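Local coordinates for protein ribokinase (Arabidopsis thaliana, PDB 6ILS) that catalyses the magnesium-dependent transfer of phosphate from ATP to O-5 of D-ribose, making ribose 5-phosphate as a PfkB-family sugar kinase, at residues G258-A263 with A283-L288; G9-D14 with K41-A46; L5-S10 with L140-I145. All coordinates share one frame; numbering follows the deposited sequence.

All three contacts touch the ribose, each from a different part of its pocket. Interactions 2 and 3 have centres about 8 Å apart and share Gly9 and Ser10, where the central strand 5-8 gives way to the sugar-binding segment. They are tied by Lys41 N to Glu144 OE1 (3.1 Å) and by Gln142 NE2 to Gln45 OE1 (3.2 Å). Interaction 1 lies farther off, its centre about 15 Å from that of interaction 2 and 16 Å from that of interaction 3, and it also borders ATP. Asp259 joins it to helix 41-51: its OD2 is 2.9 Å from Asn44 ND2, beside the sugar hydroxyl to be phosphorylated.

Interaction 1. Residues G258-A263 with A283-L288; sequences GDTFTA and AAAASL. With ATP (adenosine-5'-triphosphate), chain E; RIB (alpha-D-ribofuranose), chain F.
Phe261 of helix 257-270 reaches across to Ala283 and Ala286 of helix 275-289 and puts its ring beside the ATP ribose. Its CG is anti to the backbone N (chi1 -175°), which carries the ring along the neighbouring helix. CE2 ends 3.6 Å from Ala283 N, an oblique approach, while Ala286 CB lies at the ring edge near its plane, 4.1 Å from Phe261 CB. The nucleotide touches both side chains: ATP O3' is 3.4 Å from Phe261 CD2 and 3.6 Å from Ala286 CB.

One residue earlier, Thr260 turns its side chain toward the partner helix, with CG2 anti to the backbone N. CG2 meets Ala285 O at 3.5 Å and also packs on the Ala285 methyl, while OG1 turns back to its own helix and bonds Gly256 O. With alanines opposite, the axes of the two short segments come within 7.9 Å, nearly antiparallel at 155°.

Residues 256-259 spell the Gly-Ala-Gly-Asp signature of PfkB kinases at the start of this helix, beside the ATP γ-phosphate. Gly258 CA passes close to that phosphate, and a side chain there would collide with ATP O2G. The next residue, Asp259, reaches the sugar: its OD2 accepts a hydrogen bond from RIB O5 at 2.5 Å, consistent with its predicted role as proton acceptor. Asn44 and Gln45 each bond one of its carboxylate oxygens. Within the helix, Thr262 OG1 (3.0 Å) and Thr262 N both bond Gly258 O, from opposite faces of the carbonyl plane, and Thr262 OG1 also pairs with Lys225 NZ.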
loop_
_atom_site.group_PDB
_atom_site.type_symbol
_atom_site.label_atom_id
_atom_site.label_comp_id
_atom_site.label_asym_id
_atom_site.label_seq_id
_atom_site.Cartn_x
_atom_site.Cartn_y
_atom_site.Cartn_z
ATOM N N GLY B 258 3.452 0.519 -22.408
ATOM C CA GLY B 258 4.589 -0.213 -22.929
ATOM C C GLY B 258 4.404 -1.709 -22.740
ATOM O O GLY B 258 4.776 -2.504 -23.597
ATOM N N ASP B 259 3.836 -2.093 -21.602
ATOM C CA ASP B 259 3.552 -3.499 -21.336
ATOM C C ASP B 259 2.528 -4.038 -22.317
ATOM O O ASP B 259 2.663 -5.155 -22.826
ATOM C CB ASP B 259 3.051 -3.685 -19.902
ATOM C CG ASP B 259 4.116 -3.340 -18.872
ATOM O OD1 ASP B 259 5.279 -3.717 -19.110
ATOM O OD2 ASP B 259 3.792 -2.686 -17.854
ATOM N N THR B 260 1.509 -3.225 -22.586
ATOM C CA THR B 260 0.471 -3.580 -23.541
ATOM C C THR B 260 1.077 -3.756 -24.929
ATOM O O THR B 260 0.785 -4.731 -25.644
ATOM C CB THR B 260 -0.608 -2.493 -23.570
ATOM O OG1 THR B 260 -1.249 -2.438 -22.279
ATOM C CG2 THR B 260 -1.634 -2.782 -24.639
ATOM N N PHE B 261 1.925 -2.804 -25.307
ATOM C CA PHE B 261 2.564 -2.846 -26.625
ATOM C C PHE B 261 3.313 -4.169 -26.805
ATOM O O PHE B 261 3.157 -4.875 -27.809
ATOM C CB PHE B 261 3.524 -1.662 -26.814
ATOM C CG PHE B 261 4.120 -1.598 -28.207
ATOM C CD1 PHE B 261 5.274 -2.300 -28.525
ATOM C CD2 PHE B 261 3.492 -0.872 -29.199
ATOM C CE1 PHE B 261 5.804 -2.265 -29.814
ATOM C CE2 PHE B 261 4.015 -0.827 -30.493
ATOM C CZ PHE B 261 5.174 -1.537 -30.800
ATOM N N THR B 262 4.127 -4.502 -25.812
ATOM C CA THR B 262 4.995 -5.676 -25.916
ATOM C C THR B 262 4.186 -6.970 -25.900
ATOM O O THR B 262 4.399 -7.861 -26.718
ATOM C CB THR B 262 6.039 -5.697 -24.764
ATOM O OG1 THR B 262 6.739 -4.447 -24.747
ATOM C CG2 THR B 262 7.035 -6.819 -24.980
ATOM N N ALA B 263 3.199 -7.062 -25.013
ATOM C CA ALA B 263 2.369 -8.264 -24.985
ATOM C C ALA B 263 1.489 -8.426 -26.229
ATOM O O ALA B 263 1.271 -9.553 -26.693
ATOM C CB ALA B 263 1.498 -8.280 -23.704
ATOM N N ALA B 283 0.627 -1.302 -31.752
ATOM C CA ALA B 283 0.405 0.140 -31.678
ATOM C C ALA B 283 -1.048 0.460 -31.352
ATOM O O ALA B 283 -1.331 1.365 -30.571
ATOM C CB ALA B 283 0.818 0.793 -32.984
ATOM N N ALA B 284 -1.964 -0.287 -31.953
ATOM C CA ALA B 284 -3.390 -0.086 -31.698
ATOM C C ALA B 284 -3.716 -0.417 -30.254
ATOM O O ALA B 284 -4.462 0.307 -29.598
ATOM C CB ALA B 284 -4.230 -0.944 -32.649
ATOM N N ALA B 285 -3.121 -1.485 -29.730
ATOM C CA ALA B 285 -3.467 -1.888 -28.366
ATOM C C ALA B 285 -2.927 -0.877 -27.372
ATOM O O ALA B 285 -3.622 -0.515 -26.427
ATOM C CB ALA B 285 -2.944 -3.287 -28.057
ATOM N N ALA B 286 -1.699 -0.397 -27.585
ATOM C CA ALA B 286 -1.135 0.640 -26.713
ATOM C C ALA B 286 -1.944 1.951 -26.797
ATOM O O ALA B 286 -2.096 2.654 -25.808
ATOM C CB ALA B 286 0.334 0.910 -27.068
ATOM N N SER B 287 -2.427 2.280 -27.990
ATOM C CA SER B 287 -3.286 3.473 -28.177
ATOM C C SER B 287 -4.511 3.433 -27.273
ATOM O O SER B 287 -4.859 4.422 -26.610
ATOM C CB SER B 287 -3.746 3.580 -29.632
ATOM O OG SER B 287 -4.357 4.841 -29.863
ATOM N N LEU B 288 -5.179 2.288 -27.261
ATOM C CA LEU B 288 -6.365 2.137 -26.416
ATOM C C LEU B 288 -6.024 2.199 -24.926
ATOM O O LEU B 288 -6.758 2.814 -24.132
ATOM C CB LEU B 288 -7.075 0.837 -26.744
ATOM C CG LEU B 288 -7.658 0.817 -28.157
ATOM C CD1 LEU B 288 -8.199 -0.558 -28.502
ATOM C CD2 LEU B 288 -8.754 1.887 -28.300
HETATM P PG ATP E . 7.882 2.084 -22.203
HETATM O O1G ATP E . 8.544 0.757 -22.295
HETATM O O2G ATP E . 6.674 2.018 -21.281
HETATM O O3G ATP E . 8.808 3.115 -21.634
HETATM P PB ATP E . 7.549 3.945 -24.283
HETATM O O1B ATP E . 7.079 3.924 -25.672
HETATM O O2B ATP E . 8.922 4.440 -24.305
HETATM O O3B ATP E . 7.471 2.476 -23.703
HETATM P PA ATP E . 5.360 5.667 -23.446
HETATM O O1A ATP E . 5.627 7.040 -24.051
HETATM O O2A ATP E . 4.691 5.819 -22.104
HETATM O O3A ATP E . 6.729 4.890 -23.262
HETATM O "O5'" ATP E . 4.396 4.872 -24.390
HETATM C "C5'" ATP E . 4.078 3.522 -24.113
HETATM C "C4'" ATP E . 3.291 2.951 -25.366
HETATM O "O4'" ATP E . 2.059 3.842 -25.639
HETATM C "C3'" ATP E . 4.026 3.034 -26.392
HETATM O "O3'" ATP E . 3.811 1.899 -27.249
HETATM C "C2'" ATP E . 3.563 4.402 -27.208
HETATM O "O2'" ATP E . 3.958 4.226 -28.598
HETATM C "C1'" ATP E . 2.313 4.514 -27.013
HETATM N N9 ATP E . 1.946 5.929 -26.815
HETATM C C8 ATP E . 2.383 7.015 -26.113
HETATM N N7 ATP E . 1.554 8.054 -26.404
HETATM C C5 ATP E . 0.598 7.603 -27.280
HETATM C C6 ATP E . -0.479 8.243 -27.891
HETATM N N6 ATP E . -0.883 9.615 -27.753
HETATM N N1 ATP E . -1.264 7.560 -28.722
HETATM C C2 ATP E . -1.025 6.223 -28.968
HETATM N N3 ATP E . 0.018 5.586 -28.377
HETATM C C4 ATP E . 0.834 6.290 -27.532
HETATM O O5 RIB F . 5.026 -0.887 -16.610
HETATM C C5 RIB F . 4.184 -0.633 -15.517
HETATM C C4 RIB F . 4.685 -1.230 -14.367
HETATM O O4 RIB F . 6.116 -0.847 -14.082
HETATM C C3 RIB F . 3.885 -0.578 -13.158
HETATM O O3 RIB F . 2.613 -1.367 -12.968
HETATM C C2 RIB F . 4.684 -0.524 -12.190
HETATM O O2 RIB F . 4.336 -1.454 -11.089
HETATM C C1 RIB F . 6.211 -0.848 -12.779
HETATM O O1 RIB F . 6.645 -2.079 -12.327
#

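Interaction 2. Residues G9-D14 with K41-A46; sequences GSANAD and KGANQA. With RIB (alpha-D-ribofuranose), chain F.
Ser10 meets the first turn of helix 41-51 with two oxygens: Ser10 O accepts from Ala43 N (2.8 Å, N-H...O angle 140°), and Ser10 OG takes a longer but straighter bond from Gly42 N (3.3 Å, 168°). OG also has Glu144 as its stronger partner. Two amide N-H groups at the helix start are thereby used by one serine. Gly42 CA packs so close to the Gly9-Ser10 backbone that a CB would run into Ser10 N and Gly9 C.

The side chain of Lys41 leaves this junction and runs along the ribose. Its CB still sits 4.1 Å from Ser10 OG. CG then passes RIB O5 and O4, CD stays near O4, and CE lies 3.4 Å from RIB O4. The chain is extended as far as CE and bends only at the last torsion (chi4 -64°), which turns NZ back to donate to RIB O5 at 2.9 Å. That hydroxyl is the phosphate acceptor, and the positive charge would probably steady negative charge building up on its oxygen.

Across the sugar from Lys41 NZ, Asp14 takes two hydroxyls, one on each carboxylate oxygen: OD1 accepts from RIB O2 (2.5 Å) and OD2 from RIB O3 (2.6 Å). Asn44 ND2, bonded to Asp259 OD2, adds a weak bond to RIB O3.

Away from the sugar, Ala11 CB packs on Ala43 CB and also touches Phe58 and Leu62 of strand 56-63 and Ile71 of helix 66-75, while Asp14 sits in strand 12-18, which pairs antiparallel with strand 33-39.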
loop_
_atom_site.group_PDB
_atom_site.type_symbol
_atom_site.label_atom_id
_atom_site.label_comp_id
_atom_site.label_asym_id
_atom_site.label_seq_id
_atom_site.Cartn_x
_atom_site.Cartn_y
_atom_site.Cartn_z
ATOM N N GLY B 9 7.476 -13.302 -14.626
ATOM C CA GLY B 9 7.929 -12.007 -14.199
ATOM C C GLY B 9 7.255 -11.505 -12.949
ATOM O O GLY B 9 6.817 -12.292 -12.102
ATOM N N SER B 10 7.151 -10.182 -12.866
ATOM C CA SER B 10 6.770 -9.481 -11.641
ATOM C C SER B 10 5.284 -9.181 -11.480
ATOM O O SER B 10 4.567 -8.986 -12.454
ATOM C CB SER B 10 7.502 -8.166 -11.573
ATOM O OG SER B 10 7.204 -7.391 -12.734
ATOM N N ALA B 11 4.861 -9.086 -10.225
ATOM C CA ALA B 11 3.535 -8.613 -9.866
ATOM C C ALA B 11 3.697 -7.616 -8.725
ATOM O O ALA B 11 4.333 -7.927 -7.736
ATOM C CB ALA B 11 2.620 -9.773 -9.460
ATOM N N ASN B 12 3.159 -6.406 -8.902
ATOM C CA ASN B 12 3.243 -5.324 -7.923
ATOM C C ASN B 12 1.876 -4.784 -7.566
ATOM O O ASN B 12 1.020 -4.665 -8.436
ATOM C CB ASN B 12 4.056 -4.130 -8.462
ATOM C CG ASN B 12 5.519 -4.430 -8.625
ATOM O OD1 ASN B 12 6.094 -5.224 -7.881
ATOM N ND2 ASN B 12 6.150 -3.757 -9.588
ATOM N N ALA B 13 1.682 -4.413 -6.306
ATOM C CA ALA B 13 0.595 -3.494 -5.998
ATOM C C ALA B 13 1.157 -2.094 -6.213
ATOM O O ALA B 13 2.186 -1.745 -5.652
ATOM C CB ALA B 13 0.093 -3.677 -4.570
ATOM N N ASP B 14 0.492 -1.313 -7.049
ATOM C CA ASP B 14 0.936 0.038 -7.349
ATOM C C ASP B 14 0.222 1.031 -6.435
ATOM O O ASP B 14 -0.983 1.206 -6.553
ATOM C CB ASP B 14 0.669 0.362 -8.819
ATOM C CG ASP B 14 1.617 -0.382 -9.771
ATOM O OD1 ASP B 14 2.732 -0.754 -9.332
ATOM O OD2 ASP B 14 1.249 -0.562 -10.953
ATOM N N LYS B 41 5.170 -5.241 -14.225
ATOM C CA LYS B 41 5.329 -5.458 -15.672
ATOM C C LYS B 41 4.892 -6.849 -16.090
ATOM O O LYS B 41 4.253 -7.004 -17.110
ATOM C CB LYS B 41 6.782 -5.185 -16.111
ATOM C CG LYS B 41 7.083 -3.700 -16.055
ATOM C CD LYS B 41 8.525 -3.332 -16.322
ATOM C CE LYS B 41 8.688 -1.805 -16.132
ATOM N NZ LYS B 41 7.876 -1.030 -17.129
ATOM N N GLY B 42 5.188 -7.863 -15.286
ATOM C CA GLY B 42 4.812 -9.220 -15.629
ATOM C C GLY B 42 3.310 -9.420 -15.583
ATOM O O GLY B 42 2.734 -9.962 -16.515
ATOM N N ALA B 43 2.678 -8.995 -14.488
ATOM C CA ALA B 43 1.231 -9.160 -14.367
ATOM C C ALA B 43 0.523 -8.341 -15.451
ATOM O O ALA B 43 -0.473 -8.793 -16.008
ATOM C CB ALA B 43 0.733 -8.749 -12.953
ATOM N N ASN B 44 1.034 -7.152 -15.742
ATOM C CA ASN B 44 0.450 -6.317 -16.808
ATOM C C ASN B 44 0.469 -7.033 -18.139
ATOM O O ASN B 44 -0.511 -7.034 -18.881
ATOM C CB ASN B 44 1.195 -4.992 -16.970
ATOM C CG ASN B 44 0.931 -4.027 -15.846
ATOM O OD1 ASN B 44 0.021 -4.215 -15.043
ATOM N ND2 ASN B 44 1.706 -2.946 -15.808
ATOM N N GLN B 45 1.621 -7.607 -18.479
ATOM C CA GLN B 45 1.750 -8.280 -19.764
ATOM C C GLN B 45 0.856 -9.509 -19.850
ATOM O O GLN B 45 0.239 -9.755 -20.893
ATOM C CB GLN B 45 3.230 -8.600 -20.012
ATOM C CG GLN B 45 3.987 -7.292 -20.202
ATOM C CD GLN B 45 5.469 -7.468 -20.475
ATOM O OE1 GLN B 45 5.939 -8.571 -20.755
ATOM N NE2 GLN B 45 6.209 -6.372 -20.393
ATOM N N ALA B 46 0.740 -10.267 -18.752
ATOM C CA ALA B 46 -0.140 -11.423 -18.740
ATOM C C ALA B 46 -1.600 -10.991 -18.853
ATOM O O ALA B 46 -2.379 -11.598 -19.595
ATOM C CB ALA B 46 0.066 -12.250 -17.462
HETATM O O5 RIB F . 5.026 -0.887 -16.610
HETATM C C5 RIB F . 4.184 -0.633 -15.517
HETATM C C4 RIB F . 4.685 -1.230 -14.367
HETATM O O4 RIB F . 6.116 -0.847 -14.082
HETATM C C3 RIB F . 3.885 -0.578 -13.158
HETATM O O3 RIB F . 2.613 -1.367 -12.968
HETATM C C2 RIB F . 4.684 -0.524 -12.190
HETATM O O2 RIB F . 4.336 -1.454 -11.089
HETATM C C1 RIB F . 6.211 -0.848 -12.779
HETATM O O1 RIB F . 6.645 -2.079 -12.327
#

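Interaction 3. Residues L5-S10 with L140-I145; sequences LVVVGS and LLQREI. With RIB (alpha-D-ribofuranose), chain F.
Ser10 OG donates to Glu144 OE1 over a very short 2.5 Å, and the other carboxylate oxygen, OE2, accepts from RIB O1 at 2.6 Å. The Glu144 side chain, extended beyond CG, thus spans from the serine to the anomeric hydroxyl, and its OE1 also accepts from Lys41 N. Ser10 OG sits between the backbone N and the carbonyl carbon of its own residue (chi1 58°), the crowded position, which brings it to OE1. An alanine in place of Glu144 would probably leave the Ser10 hydroxyl, Lys41 N and the sugar O1 without the carboxylate all three use.

Behind this shell, Gln142 bends at chi2 to set OE1 3.4 Å from Gly9 CA, where a side chain would clash, and its NE2 is held by Gln45 OE1. Ser10 N, 3.6 Å from Gln142 OE1, is buried without a partner. Ile145 CG2 presses on Gly9 C from the loop.

Farther back, strands 5-8 and 138-143 run parallel, neighbours in the central sheet of the kinase fold. Leu140 N bonds Val6 O (2.9 Å) and Leu140 O receives Val8 N (3.0 Å). Beyond that the strands part, and a water accepts from Gln142 N and donates to Val8 O. At the far end the Leu5 and Leu140 side chains cross at about a right angle, Leu5 CD1 tight at 3.5 Å from Leu140 CG.

With three donors on one carboxylate, its negative charge is probably well stabilised.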
loop_
_atom_site.group_PDB
_atom_site.type_symbol
_atom_site.label_atom_id
_atom_site.label_comp_id
_atom_site.label_asym_id
_atom_site.label_seq_id
_atom_site.Cartn_x
_atom_site.Cartn_y
_atom_site.Cartn_z
ATOM N N LEU B 5 0.785 -18.173 -24.442
ATOM C CA LEU B 5 1.686 -17.105 -24.026
ATOM C C LEU B 5 2.041 -17.339 -22.573
ATOM O O LEU B 5 1.160 -17.394 -21.702
ATOM C CB LEU B 5 1.046 -15.721 -24.200
ATOM C CG LEU B 5 1.698 -14.565 -23.423
ATOM C CD1 LEU B 5 3.085 -14.267 -23.969
ATOM C CD2 LEU B 5 0.822 -13.308 -23.484
ATOM N N VAL B 6 3.331 -17.489 -22.299
ATOM C CA VAL B 6 3.765 -17.645 -20.914
ATOM C C VAL B 6 4.626 -16.481 -20.467
ATOM O O VAL B 6 5.688 -16.209 -21.024
ATOM C CB VAL B 6 4.527 -18.957 -20.708
ATOM C CG1 VAL B 6 5.015 -19.046 -19.259
ATOM C CG2 VAL B 6 3.632 -20.113 -21.055
ATOM N N VAL B 7 4.125 -15.761 -19.467
ATOM C CA VAL B 7 4.796 -14.602 -18.916
ATOM C C VAL B 7 5.416 -14.986 -17.589
ATOM O O VAL B 7 4.710 -15.395 -16.658
ATOM C CB VAL B 7 3.811 -13.411 -18.700
ATOM C CG1 VAL B 7 4.555 -12.187 -18.187
ATOM C CG2 VAL B 7 3.045 -13.101 -20.008
ATOM N N VAL B 8 6.734 -14.876 -17.505
ATOM C CA VAL B 8 7.418 -15.093 -16.254
ATOM C C VAL B 8 7.925 -13.753 -15.790
ATOM O O VAL B 8 8.704 -13.092 -16.480
ATOM C CB VAL B 8 8.582 -16.101 -16.393
ATOM C CG1 VAL B 8 9.198 -16.370 -15.006
ATOM C CG2 VAL B 8 8.076 -17.399 -17.029
ATOM N N GLY B 9 7.476 -13.302 -14.626
ATOM C CA GLY B 9 7.929 -12.007 -14.199
ATOM C C GLY B 9 7.255 -11.505 -12.949
ATOM O O GLY B 9 6.817 -12.292 -12.102
ATOM N N SER B 10 7.151 -10.182 -12.866
ATOM C CA SER B 10 6.770 -9.481 -11.641
ATOM C C SER B 10 5.284 -9.181 -11.480
ATOM O O SER B 10 4.567 -8.986 -12.454
ATOM C CB SER B 10 7.502 -8.166 -11.573
ATOM O OG SER B 10 7.204 -7.391 -12.734
ATOM N N LEU B 140 7.476 -14.349 -22.423
ATOM C CA LEU B 140 7.784 -12.941 -22.168
ATOM C C LEU B 140 8.412 -12.764 -20.803
ATOM O O LEU B 140 7.861 -13.255 -19.820
ATOM C CB LEU B 140 6.513 -12.059 -22.208
ATOM C CG LEU B 140 5.631 -12.000 -23.433
ATOM C CD1 LEU B 140 4.723 -10.734 -23.379
ATOM C CD2 LEU B 140 6.450 -12.070 -24.707
ATOM N N LEU B 141 9.544 -12.063 -20.766
ATOM C CA LEU B 141 10.284 -11.722 -19.554
ATOM C C LEU B 141 10.448 -10.210 -19.450
ATOM O O LEU B 141 10.373 -9.503 -20.468
ATOM C CB LEU B 141 11.669 -12.401 -19.583
ATOM C CG LEU B 141 11.661 -13.881 -19.954
ATOM C CD1 LEU B 141 13.099 -14.383 -20.191
ATOM C CD2 LEU B 141 10.951 -14.742 -18.853
ATOM N N GLN B 142 10.674 -9.707 -18.236
ATOM C CA GLN B 142 11.073 -8.321 -18.029
ATOM C C GLN B 142 12.223 -8.298 -17.014
ATOM O O GLN B 142 12.781 -9.344 -16.697
ATOM C CB GLN B 142 9.908 -7.453 -17.532
ATOM C CG GLN B 142 8.548 -7.839 -18.111
ATOM C CD GLN B 142 7.994 -9.126 -17.491
ATOM O OE1 GLN B 142 8.113 -9.368 -16.274
ATOM N NE2 GLN B 142 7.400 -9.951 -18.323
ATOM N N ARG B 143 12.559 -7.124 -16.492
ATOM C CA ARG B 143 13.670 -7.061 -15.547
ATOM C C ARG B 143 13.254 -6.604 -14.162
ATOM O O ARG B 143 13.831 -5.678 -13.592
ATOM C CB ARG B 143 14.757 -6.180 -16.121
ATOM C CG ARG B 143 15.213 -6.742 -17.450
ATOM C CD ARG B 143 16.680 -6.518 -17.713
ATOM N NE ARG B 143 17.555 -7.083 -16.684
ATOM C CZ ARG B 143 18.507 -6.377 -16.082
ATOM N NH1 ARG B 143 18.660 -5.097 -16.396
ATOM N NH2 ARG B 143 19.289 -6.932 -15.163
ATOM N N GLU B 144 12.266 -7.306 -13.617
ATOM C CA GLU B 144 11.734 -7.030 -12.277
ATOM C C GLU B 144 11.720 -8.299 -11.423
ATOM O O GLU B 144 11.068 -8.349 -10.376
ATOM C CB GLU B 144 10.315 -6.425 -12.385
ATOM C CG GLU B 144 10.289 -5.042 -13.012
ATOM C CD GLU B 144 8.939 -4.317 -12.856
ATOM O OE1 GLU B 144 7.876 -4.984 -12.780
ATOM O OE2 GLU B 144 8.959 -3.070 -12.787
ATOM N N ILE B 145 12.423 -9.327 -11.894
ATOM C CA ILE B 145 12.728 -10.530 -11.106
ATOM C C ILE B 145 14.235 -10.823 -11.316
ATOM O O ILE B 145 14.873 -10.201 -12.180
ATOM C CB ILE B 145 11.860 -11.759 -11.505
ATOM C CG1 ILE B 145 12.272 -12.283 -12.881
ATOM C CG2 ILE B 145 10.356 -11.426 -11.467
ATOM C CD1 ILE B 145 11.599 -13.543 -13.309
HETATM O O5 RIB F . 5.026 -0.887 -16.610
HETATM C C5 RIB F . 4.184 -0.633 -15.517
HETATM C C4 RIB F . 4.685 -1.230 -14.367
HETATM O O4 RIB F . 6.116 -0.847 -14.082
HETATM C C3 RIB F . 3.885 -0.578 -13.158
HETATM O O3 RIB F . 2.613 -1.367 -12.968
HETATM C C2 RIB F . 4.684 -0.524 -12.190
HETATM O O2 RIB F . 4.336 -1.454 -11.089
HETATM C C1 RIB F . 6.211 -0.848 -12.779
HETATM O O1 RIB F . 6.645 -2.079 -12.327
HETATM O O HOH W 1 10.934 -11.736 -16.146
#